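PDB 7CTP: protein Niban 2 from Homo sapiens, which may help suppress apoptosis and may promote melanoma cell invasion, this chain being the part that contains its PH domain. Local coordinates for residues Asp362-Glu367 with Glu473-Lys478. Sequence-based numbering, arbitrary orientation.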
loop_
_atom_site.group_PDB
_atom_site.type_symbol
_atom_site.label_atom_id
_atom_site.label_comp_id
_atom_site.label_asym_id
_atom_site.label_seq_id
_atom_site.Cartn_x
_atom_site.Cartn_y
_atom_site.Cartn_z
ATOM N N ASP A 362 -12.747 -19.909 5.442
ATOM C CA ASP A 362 -12.741 -21.325 5.092
ATOM C C ASP A 362 -11.360 -21.936 5.283
ATOM O O ASP A 362 -11.238 -23.072 5.754
ATOM C CB ASP A 362 -13.225 -21.505 3.653
ATOM C CG ASP A 362 -14.674 -21.096 3.468
ATOM O OD1 ASP A 362 -15.359 -20.840 4.488
ATOM O OD2 ASP A 362 -15.133 -21.027 2.306
ATOM N N VAL A 363 -10.306 -21.197 4.928
ATOM C CA VAL A 363 -8.954 -21.711 5.111
ATOM C C VAL A 363 -8.638 -21.852 6.595
ATOM O O VAL A 363 -8.014 -22.830 7.027
ATOM C CB VAL A 363 -7.939 -20.799 4.395
ATOM C CG1 VAL A 363 -6.521 -21.120 4.845
ATOM C CG2 VAL A 363 -8.051 -20.973 2.875
ATOM N N PHE A 364 -9.067 -20.871 7.394
ATOM C CA PHE A 364 -8.864 -20.927 8.839
ATOM C C PHE A 364 -9.567 -22.141 9.432
ATOM O O PHE A 364 -8.975 -22.909 10.199
ATOM C CB PHE A 364 -9.388 -19.640 9.468
ATOM C CG PHE A 364 -9.419 -19.661 10.968
ATOM C CD1 PHE A 364 -8.244 -19.748 11.700
ATOM C CD2 PHE A 364 -10.625 -19.586 11.643
ATOM C CE1 PHE A 364 -8.272 -19.766 13.085
ATOM C CE2 PHE A 364 -10.662 -19.602 13.027
ATOM C CZ PHE A 364 -9.487 -19.691 13.746
ATOM N N PHE A 365 -10.833 -22.327 9.061
ATOM C CA PHE A 365 -11.633 -23.449 9.550
ATOM C C PHE A 365 -10.990 -24.786 9.204
ATOM O O PHE A 365 -10.939 -25.696 10.044
ATOM C CB PHE A 365 -13.035 -23.347 8.955
ATOM C CG PHE A 365 -14.027 -24.316 9.525
ATOM C CD1 PHE A 365 -14.805 -23.961 10.611
ATOM C CD2 PHE A 365 -14.211 -25.563 8.952
ATOM C CE1 PHE A 365 -15.735 -24.838 11.138
ATOM C CE2 PHE A 365 -15.146 -26.441 9.480
ATOM C CZ PHE A 365 -15.903 -26.077 10.571
ATOM N N LYS A 366 -10.485 -24.920 7.972
ATOM C CA LYS A 366 -9.846 -26.162 7.548
ATOM C C LYS A 366 -8.571 -26.434 8.336
ATOM O O LYS A 366 -8.323 -27.572 8.754
ATOM C CB LYS A 366 -9.544 -26.108 6.050
ATOM C CG LYS A 366 -8.620 -27.214 5.567
ATOM C CD LYS A 366 -8.331 -27.073 4.083
ATOM C CE LYS A 366 -7.097 -27.863 3.704
ATOM N NZ LYS A 366 -7.198 -29.255 4.222
ATOM N N GLU A 367 -7.756 -25.399 8.563
ATOM C CA GLU A 367 -6.485 -25.609 9.245
ATOM C C GLU A 367 -6.703 -25.982 10.705
ATOM O O GLU A 367 -5.997 -26.843 11.246
ATOM C CB GLU A 367 -5.617 -24.357 9.117
ATOM C CG GLU A 367 -5.110 -24.137 7.702
ATOM C CD GLU A 367 -4.261 -25.292 7.207
ATOM O OE1 GLU A 367 -3.343 -25.721 7.938
ATOM O OE2 GLU A 367 -4.519 -25.769 6.084
ATOM N N GLU A 473 -15.461 -22.274 17.371
ATOM C CA GLU A 473 -16.757 -21.649 17.130
ATOM C C GLU A 473 -16.806 -20.236 17.708
ATOM O O GLU A 473 -17.437 -19.343 17.128
ATOM C CB GLU A 473 -17.874 -22.522 17.706
ATOM C CG GLU A 473 -19.229 -22.374 17.019
ATOM C CD GLU A 473 -19.195 -22.692 15.527
ATOM O OE1 GLU A 473 -18.528 -23.672 15.124
ATOM O OE2 GLU A 473 -19.845 -21.949 14.756
ATOM N N ARG A 474 -16.132 -20.008 18.843
ATOM C CA ARG A 474 -16.070 -18.664 19.414
ATOM C C ARG A 474 -15.264 -17.721 18.530
ATOM O O ARG A 474 -15.625 -16.548 18.372
ATOM C CB ARG A 474 -15.455 -18.699 20.811
ATOM C CG ARG A 474 -16.426 -19.032 21.923
ATOM C CD ARG A 474 -15.698 -19.167 23.251
ATOM N NE ARG A 474 -15.198 -17.888 23.752
ATOM C CZ ARG A 474 -14.122 -17.760 24.524
ATOM N NH1 ARG A 474 -13.430 -18.834 24.884
ATOM N NH2 ARG A 474 -13.736 -16.558 24.938
ATOM N N VAL A 475 -14.148 -18.205 17.984
ATOM C CA VAL A 475 -13.306 -17.356 17.146
ATOM C C VAL A 475 -14.011 -17.045 15.831
ATOM O O VAL A 475 -13.909 -15.932 15.301
ATOM C CB VAL A 475 -11.931 -18.021 16.935
ATOM C CG1 VAL A 475 -11.065 -17.210 15.966
ATOM C CG2 VAL A 475 -11.224 -18.171 18.273
ATOM N N LEU A 476 -14.760 -18.012 15.298
ATOM C CA LEU A 476 -15.508 -17.775 14.068
ATOM C C LEU A 476 -16.547 -16.669 14.239
ATOM O O LEU A 476 -16.765 -15.867 13.320
ATOM C CB LEU A 476 -16.172 -19.072 13.600
ATOM C CG LEU A 476 -15.255 -20.169 13.055
ATOM C CD1 LEU A 476 -16.053 -21.456 12.827
ATOM C CD2 LEU A 476 -14.539 -19.730 11.766
ATOM N N LYS A 477 -17.210 -16.603 15.400
ATOM C CA LYS A 477 -18.183 -15.527 15.601
ATOM C C LYS A 477 -17.488 -14.176 15.724
ATOM O O LYS A 477 -17.967 -13.175 15.175
ATOM C CB LYS A 477 -19.071 -15.802 16.823
ATOM C CG LYS A 477 -19.834 -17.116 16.711
ATOM C CD LYS A 477 -21.220 -17.127 17.346
ATOM C CE LYS A 477 -21.875 -18.509 17.189
ATOM N NZ LYS A 477 -21.283 -19.565 18.075
ATOM N N LYS A 478 -16.340 -14.130 16.410
ATOM C CA LYS A 478 -15.563 -12.892 16.437
ATOM C C LYS A 478 -15.081 -12.531 15.037
ATOM O O LYS A 478 -15.100 -11.355 14.650
ATOM C CB LYS A 478 -14.377 -13.019 17.396
ATOM C CG LYS A 478 -14.770 -13.290 18.857
ATOM C CD LYS A 478 -13.539 -13.574 19.709
ATOM C CE LYS A 478 -13.922 -13.984 21.132
ATOM N NZ LYS A 478 -14.534 -12.861 21.894
#
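Phe-364 meets Val-475 and Leu-476 in the tightly packed half of this helix-helix contact. Atom CZ of its ring lies 3.7 Å from Val-475 CG1, a methyl that stands obliquely to the ring, while Leu-476 CD2 reaches the ring edge nearly in its plane, 3.9 Å from Phe-364 CD2. The ring reaches the neighbouring helix because CG is anti to the backbone N (chi1 172°), on a side chain whose first bond already points across the gap. Val-475 CG1 touches both CZ and CE2, and Leu-476 CD2 spans CD2 and CE2, so the two methyls share CE2 as a neighbour. All three residues are buried, and Met-440 and Val-444 of helix 422-455 also pack on Phe-364. The backbones stand well apart: the axes of the two short segments approach to 11.4 Å and run antiparallel at 171°, and the nearest CA atoms, those of Phe-365 and Leu-476, are 8.2 Å apart. At this spacing the contact is made by side chains alone, here in an antiparallel pairing of the long helices 342-378 and 464-511 within the helical bundle of this Niban-family protein. With an alanine here instead of Phe-364, Val-475 CG1 and Leu-476 CD2 would probably lose their aromatic partner and a gap would be likely to open between the helices. The solvent side is sparser, though not more distant: exposed Phe-365 meets a single methyl, Leu-476 CD1, at its ring edge, 3.6 Å from Phe-365 CD1, where buried Phe-364 meets two. Leu-476 thus divides its two methyls, CD2 going to the buried ring and CD1 to the exposed one. Leu-472, one turn earlier on helix 464-511, touches both phenylalanines.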